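Local atomic coordinates of exopolysaccharide biosynthesis protein (Pantoea stewartii subsp. stewartii DC283, PDB entry 6TGF), a protein that modifies the glycan biofilm of its bacterium, probably as a hydrolase, and has a parallel beta-helix fold like that of bacteriophage tailspikes. Residues I50-P53 / E54-Y57; G336-T340 / K341-Q345; S552-V555 / G556-W559. All blocks are in the same frame, centred on the assembly; numbering follows the deposited sequence.

Contact 1 (I50-P53 / E54-Y57); sequences ILTP and ENVY
Thr52 and Asn55 clasp each other where strand 48-51 gives way to the short helix 53-57. The backbone N of Thr52 donates to Asn55 OD1 at 2.9 Å, a fairly straight bond (164° at the hydrogen) that arrives slightly tilted from the side-chain carbonyl plane. In return Asn55 N donates to Thr52 O at 3.0 Å. With CG beside its own backbone N (chi1 -71°), Asn55 aims OD1 back at the end of the strand, while ND2 is taken by the backbone O of Arg180; leucine carbon Leu51 CD2 lies across this amide, 3.8 Å from Asn55 CG. The Thr52 hydroxyl OG1 donates to Glu54 OE1 at 2.9 Å through the anti lone pair of the carboxylate, which a bend at chi2 (82°) folds back toward the threonine. Pro53 O accepts from both Tyr57 N, at 3.1 Å, and Val56 N, at 2.9 Å. Val56 itself packs on Phe112, Phe115 and Val116 of helix 109-117. Bonds at both ends of the buried Asn55 amide fix its rotation, and a carboxylate beside the first helical turn is probably favourable electrostatically. Thr52 and Asn55 thus bond to each other both ways at the start of helix 53-57, once through the Asn55 side chain and once between backbones, within a region assigned to the head-binding family.

Contact 2 (G336-T340 / K341-Q345); sequences GNTDT and KPNRQ
Asn343 turns its amide into the loop and ties Gly336 to Lys341. Its CG sits between the backbone N and the carbonyl carbon (chi1 61°), a placement that points the amide back at the first half of the loop. ND2 then spends its hydrogens on two carbonyls, Gly336 O at 3.1 Å and, within the second half of the loop, Lys341 O at 2.8 Å; both oxygens lie somewhat off the amide plane. OD1 of Asn343 accepts from the backbone N of Gln345 at 3.1 Å, in plane and on a lone pair, forming an Asx turn. All three bonds together pin the rotation of this amide. Thr338 holds OG1 opposite its own backbone N (chi1 -161°), the side from which Asn343 N approaches; that bond, 3.4 Å from Asn343 N to Thr338 OG1, is weak. Nearer the tip, Lys341 N donates to Asn337 O at 2.9 Å, and Pro342 lies against Thr338 O, with a CA-H...O contact of 3.3 Å from Pro342 CA to Thr338 O. The extended side chain of Gln345 brings OE1 to a water that lies 2.7 Å from both Gln345 OE1 and Gly336 O. Weak bonds join its amide to Ser312, Gly314 and Ser316. The loop thus protrudes at the surface of the beta-helix, between strand 332-335, paired in parallel with 308-311 and 356-366, and strand 346-350, which lies between 318-324 and 373-378; backbone bonds of Gly336 to Asn366 and of Thr338 to Asn367 anchor its base.

Contact 3 (S552-V555 / G556-W559); sequences SPTV and GDSW
Asp557, the last residue of a type II beta turn, directs its carboxylate back to the N of the turn's first residue, Thr554, while Trp559 reaches to Ser552 at the turn's root. The tight part centres on Asp557 OD2: Thr554 N donates to it at 2.8 Å from above the carboxylate plane, and the ring of Pro553 lies beside the same OD2. The Asp557 CG is anti to the carbonyl carbon (chi1 -79°), which turns the carboxylate to Thr554. A weak bond of 3.3 Å from Asp557 N to Thr554 O closes the turn, with Gly556 at the positive phi (96°) of its third position. At the root, Trp559 NE1 donates to Ser552 OG at 3.1 Å, the oxygen lying at the indole edge, slightly tilted from the ring plane. The looser side is that of Thr554, partly exposed, where a water sits 2.7 Å from Thr554 OG1 and donates to Asp557 OD2. The turn carries the chain from strand 543-551 of one antiparallel sheet to strand 558-564 of another, where Trp559 packs on Ile644 and Ser646 of strand 637-646 and meets Tyr528 of a neighbouring subunit edge-to-face.

How the contacts relate
From the N terminus the three contacts come strictly in series: each closes its own short stretch of chain before the next opens, and none nests in or crosses another. Contact 1 joins the edge strand of a five-stranded antiparallel sheet to a helix in the head-binding region. Contact 2 closes a surface loop between two faces of the parallel beta-helix, its centre about 49 Å from that of contact 1. Contact 3 lies a further 54 Å or so on, centre to centre, closing the passage between two antiparallel sheets beyond the beta-helix. Contacts 1 and 3, with centres about 98 Å apart on opposite sides of the chain's centre, reflect its elongated shape; only contact 3 touches a neighbouring subunit.

Contact 1 (I50-P53 / E54-Y57)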
loop_
_atom_site.group_PDB
_atom_site.type_symbol
_atom_site.label_atom_id
_atom_site.label_comp_id
_atom_site.label_asym_id
_atom_site.label_seq_id
_atom_site.Cartn_x
_atom_site.Cartn_y
_atom_site.Cartn_z
ATOM N N ILE B 50 -27.885 -1.498 55.951
ATOM C CA ILE B 50 -27.893 -2.680 55.035
ATOM C C ILE B 50 -28.971 -2.488 53.961
ATOM O O ILE B 50 -28.821 -3.080 52.876
ATOM C CB ILE B 50 -28.072 -4.009 55.804
ATOM C CG1 ILE B 50 -29.412 -4.100 56.541
ATOM C CG2 ILE B 50 -26.899 -4.244 56.746
ATOM C CD1 ILE B 50 -29.862 -5.517 56.821
ATOM N N LEU B 51 -30.019 -1.711 54.260
ATOM C CA LEU B 51 -31.135 -1.398 53.325
ATOM C C LEU B 51 -31.562 0.065 53.506
ATOM O O LEU B 51 -31.765 0.482 54.662
ATOM C CB LEU B 51 -32.302 -2.352 53.594
ATOM C CG LEU B 51 -32.007 -3.837 53.387
ATOM C CD1 LEU B 51 -33.136 -4.696 53.935
ATOM C CD2 LEU B 51 -31.767 -4.149 51.917
ATOM N N THR B 52 -31.690 0.798 52.395
ATOM C CA THR B 52 -32.026 2.248 52.333
ATOM C C THR B 52 -33.183 2.431 51.351
ATOM O O THR B 52 -33.610 1.462 50.727
ATOM C CB THR B 52 -30.779 3.059 51.955
ATOM O OG1 THR B 52 -30.407 2.699 50.625
ATOM C CG2 THR B 52 -29.616 2.829 52.897
ATOM N N PRO B 53 -33.743 3.655 51.187
ATOM C CA PRO B 53 -34.810 3.888 50.211
ATOM C C PRO B 53 -34.414 3.455 48.790
ATOM O O PRO B 53 -35.274 2.993 48.063
ATOM C CB PRO B 53 -35.035 5.408 50.277
ATOM C CG PRO B 53 -34.581 5.786 51.669
ATOM C CD PRO B 53 -33.399 4.877 51.931
ATOM N N GLU B 54 -33.128 3.595 48.450
ATOM C CA GLU B 54 -32.533 3.204 47.141
ATOM C C GLU B 54 -32.819 1.725 46.845
ATOM O O GLU B 54 -32.942 1.389 45.656
ATOM C CB GLU B 54 -31.023 3.462 47.127
ATOM C CG GLU B 54 -30.647 4.924 46.935
ATOM C CD GLU B 54 -30.685 5.783 48.187
ATOM O OE1 GLU B 54 -30.505 5.235 49.293
ATOM O OE2 GLU B 54 -30.893 7.007 48.054
ATOM N N ASN B 55 -32.907 0.880 47.878
ATOM C CA ASN B 55 -33.193 -0.577 47.757
ATOM C C ASN B 55 -34.658 -0.791 47.351
ATOM O O ASN B 55 -34.926 -1.803 46.678
ATOM C CB ASN B 55 -32.861 -1.336 49.044
ATOM C CG ASN B 55 -31.371 -1.447 49.288
ATOM O OD1 ASN B 55 -30.811 -0.706 50.093
ATOM N ND2 ASN B 55 -30.718 -2.355 48.583
ATOM N N VAL B 56 -35.559 0.114 47.750
ATOM C CA VAL B 56 -37.012 0.081 47.396
ATOM C C VAL B 56 -37.167 0.550 45.943
ATOM O O VAL B 56 -37.867 -0.135 45.173
ATOM C CB VAL B 56 -37.855 0.941 48.359
ATOM C CG1 VAL B 56 -39.333 0.932 47.992
ATOM C CG2 VAL B 56 -37.671 0.516 49.808
ATOM N N TYR B 57 -36.539 1.679 45.597
ATOM C CA TYR B 57 -36.496 2.255 44.226
ATOM C C TYR B 57 -35.849 1.254 43.259
ATOM O O TYR B 57 -36.245 1.228 42.078
ATOM C CB TYR B 57 -35.728 3.579 44.209
ATOM C CG TYR B 57 -36.445 4.748 44.840
ATOM C CD1 TYR B 57 -37.575 5.297 44.254
ATOM C CD2 TYR B 57 -35.979 5.329 46.009
ATOM C CE1 TYR B 57 -38.233 6.379 44.819
ATOM C CE2 TYR B 57 -36.624 6.410 46.590
ATOM C CZ TYR B 57 -37.756 6.939 45.993
ATOM O OH TYR B 57 -38.394 8.007 46.555
#

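Contact 2 (G336-T340 / K341-Q345)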
loop_
_atom_site.group_PDB
_atom_site.type_symbol
_atom_site.label_atom_id
_atom_site.label_comp_id
_atom_site.label_asym_id
_atom_site.label_seq_id
_atom_site.Cartn_x
_atom_site.Cartn_y
_atom_site.Cartn_z
ATOM N N GLY B 336 -10.208 22.475 15.301
ATOM C CA GLY B 336 -9.471 23.374 16.211
ATOM C C GLY B 336 -10.190 24.697 16.443
ATOM O O GLY B 336 -9.886 25.352 17.457
ATOM N N ASN B 337 -11.089 25.086 15.530
ATOM C CA ASN B 337 -11.942 26.306 15.618
ATOM C C ASN B 337 -11.066 27.568 15.679
ATOM O O ASN B 337 -11.500 28.553 16.310
ATOM C CB ASN B 337 -12.900 26.247 16.814
ATOM C CG ASN B 337 -14.082 25.326 16.596
ATOM O OD1 ASN B 337 -14.710 25.350 15.541
ATOM N ND2 ASN B 337 -14.407 24.528 17.599
ATOM N N THR B 338 -9.896 27.559 15.032
ATOM C CA THR B 338 -8.940 28.700 15.013
ATOM C C THR B 338 -9.481 29.812 14.106
ATOM O O THR B 338 -9.043 30.970 14.269
ATOM C CB THR B 338 -7.537 28.253 14.581
ATOM O OG1 THR B 338 -6.610 29.254 15.001
ATOM C CG2 THR B 338 -7.407 28.039 13.089
ATOM N N ASP B 339 -10.380 29.471 13.176
ATOM C CA ASP B 339 -10.991 30.418 12.204
ATOM C C ASP B 339 -11.868 31.436 12.946
ATOM O O ASP B 339 -11.850 32.614 12.545
ATOM C CB ASP B 339 -11.771 29.681 11.108
ATOM C CG ASP B 339 -12.830 28.716 11.613
ATOM O OD1 ASP B 339 -12.655 28.180 12.724
ATOM O OD2 ASP B 339 -13.819 28.501 10.885
ATOM N N THR B 340 -12.600 31.002 13.981
ATOM C CA THR B 340 -13.585 31.826 14.738
ATOM C C THR B 340 -13.019 32.228 16.108
ATOM O O THR B 340 -13.366 33.331 16.574
ATOM C CB THR B 340 -14.929 31.096 14.877
ATOM O OG1 THR B 340 -14.759 29.955 15.719
ATOM C CG2 THR B 340 -15.501 30.661 13.546
ATOM N N LYS B 341 -12.207 31.368 16.734
ATOM C CA LYS B 341 -11.553 31.620 18.047
ATOM C C LYS B 341 -10.076 31.241 17.953
ATOM O O LYS B 341 -9.681 30.163 18.396
ATOM C CB LYS B 341 -12.263 30.834 19.154
ATOM C CG LYS B 341 -13.750 31.126 19.302
ATOM C CD LYS B 341 -14.326 30.639 20.614
ATOM C CE LYS B 341 -15.841 30.649 20.650
ATOM N NZ LYS B 341 -16.383 32.013 20.853
ATOM N N PRO B 342 -9.219 32.115 17.372
ATOM C CA PRO B 342 -7.800 31.808 17.177
ATOM C C PRO B 342 -7.102 31.242 18.423
ATOM O O PRO B 342 -7.358 31.725 19.512
ATOM C CB PRO B 342 -7.198 33.168 16.795
ATOM C CG PRO B 342 -8.336 33.890 16.108
ATOM C CD PRO B 342 -9.579 33.444 16.850
ATOM N N ASN B 343 -6.236 30.242 18.222
ATOM C CA ASN B 343 -5.526 29.501 19.301
ATOM C C ASN B 343 -4.313 28.776 18.704
ATOM O O ASN B 343 -4.086 28.911 17.486
ATOM C CB ASN B 343 -6.475 28.534 20.014
ATOM C CG ASN B 343 -7.050 27.482 19.090
ATOM O OD1 ASN B 343 -6.408 26.472 18.817
ATOM N ND2 ASN B 343 -8.262 27.703 18.611
ATOM N N ARG B 344 -3.565 28.045 19.538
ATOM C CA ARG B 344 -2.392 27.222 19.131
ATOM C C ARG B 344 -2.523 25.809 19.716
ATOM O O ARG B 344 -1.493 25.251 20.152
ATOM C CB ARG B 344 -1.089 27.866 19.610
ATOM C CG ARG B 344 -0.857 29.281 19.106
ATOM C CD ARG B 344 0.536 29.740 19.487
ATOM N NE ARG B 344 0.904 31.005 18.870
ATOM C CZ ARG B 344 0.724 32.209 19.413
ATOM N NH1 ARG B 344 0.169 32.341 20.607
ATOM N NH2 ARG B 344 1.107 33.285 18.749
ATOM N N GLN B 345 -3.735 25.246 19.707
ATOM C CA GLN B 345 -4.029 23.893 20.247
ATOM C C GLN B 345 -3.900 22.862 19.122
ATOM O O GLN B 345 -4.628 22.993 18.117
ATOM C CB GLN B 345 -5.426 23.850 20.867
ATOM C CG GLN B 345 -5.757 22.519 21.529
ATOM C CD GLN B 345 -6.993 22.605 22.389
ATOM O OE1 GLN B 345 -8.022 23.128 21.971
ATOM N NE2 GLN B 345 -6.904 22.083 23.600
HETATM O O HOH W 1 -9.110 24.159 19.766
#

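Contact 3 (S552-V555 / G556-W559)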
loop_
_atom_site.group_PDB
_atom_site.type_symbol
_atom_site.label_atom_id
_atom_site.label_comp_id
_atom_site.label_asym_id
_atom_site.label_seq_id
_atom_site.Cartn_x
_atom_site.Cartn_y
_atom_site.Cartn_z
ATOM N N SER B 552 14.372 22.842 -31.392
ATOM C CA SER B 552 15.363 23.639 -30.624
ATOM C C SER B 552 14.666 24.866 -30.036
ATOM O O SER B 552 14.357 25.804 -30.767
ATOM C CB SER B 552 16.530 24.025 -31.498
ATOM O OG SER B 552 16.823 23.000 -32.436
ATOM N N PRO B 553 14.369 24.894 -28.715
ATOM C CA PRO B 553 13.616 26.001 -28.122
ATOM C C PRO B 553 14.355 27.348 -28.052
ATOM O O PRO B 553 13.678 28.355 -27.969
ATOM C CB PRO B 553 13.303 25.509 -26.699
ATOM C CG PRO B 553 14.392 24.502 -26.400
ATOM C CD PRO B 553 14.698 23.849 -27.731
ATOM N N THR B 554 15.693 27.339 -28.079
ATOM C CA THR B 554 16.557 28.544 -27.924
ATOM C C THR B 554 17.515 28.666 -29.116
ATOM O O THR B 554 18.009 27.622 -29.585
ATOM C CB THR B 554 17.353 28.489 -26.615
ATOM O OG1 THR B 554 16.494 28.008 -25.581
ATOM C CG2 THR B 554 17.929 29.832 -26.220
ATOM N N VAL B 555 17.774 29.899 -29.566
ATOM C CA VAL B 555 18.811 30.231 -30.590
ATOM C C VAL B 555 20.176 29.791 -30.044
ATOM O O VAL B 555 20.492 30.155 -28.893
ATOM C CB VAL B 555 18.803 31.732 -30.946
ATOM C CG1 VAL B 555 20.048 32.151 -31.718
ATOM C CG2 VAL B 555 17.550 32.121 -31.714
ATOM N N GLY B 556 20.937 29.032 -30.840
ATOM C CA GLY B 556 22.295 28.564 -30.499
ATOM C C GLY B 556 22.301 27.160 -29.916
ATOM O O GLY B 556 23.405 26.665 -29.611
ATOM N N ASP B 557 21.125 26.538 -29.761
ATOM C CA ASP B 557 20.971 25.146 -29.254
ATOM C C ASP B 557 21.684 24.187 -30.215
ATOM O O ASP B 557 21.381 24.238 -31.420
ATOM C CB ASP B 557 19.497 24.764 -29.092
ATOM C CG ASP B 557 18.840 25.316 -27.837
ATOM O OD1 ASP B 557 19.573 25.788 -26.945
ATOM O OD2 ASP B 557 17.597 25.269 -27.760
ATOM N N SER B 558 22.594 23.356 -29.694
ATOM C CA SER B 558 23.416 22.388 -30.468
ATOM C C SER B 558 22.875 20.965 -30.283
ATOM O O SER B 558 22.566 20.593 -29.136
ATOM C CB SER B 558 24.871 22.472 -30.078
ATOM O OG SER B 558 25.505 23.574 -30.710
ATOM N N TRP B 559 22.763 20.217 -31.387
ATOM C CA TRP B 559 22.468 18.759 -31.431
ATOM C C TRP B 559 23.651 18.032 -32.081
ATOM O O TRP B 559 24.212 18.577 -33.053
ATOM C CB TRP B 559 21.177 18.475 -32.210
ATOM C CG TRP B 559 19.938 19.089 -31.638
ATOM C CD1 TRP B 559 19.451 20.340 -31.882
ATOM C CD2 TRP B 559 19.000 18.463 -30.746
ATOM N NE1 TRP B 559 18.285 20.540 -31.194
ATOM C CE2 TRP B 559 17.983 19.408 -30.487
ATOM C CE3 TRP B 559 18.922 17.207 -30.134
ATOM C CZ2 TRP B 559 16.907 19.131 -29.645
ATOM C CZ3 TRP B 559 17.860 16.935 -29.300
ATOM C CH2 TRP B 559 16.866 17.886 -29.061
HETATM O O HOH W 2 17.481 25.531 -25.047
#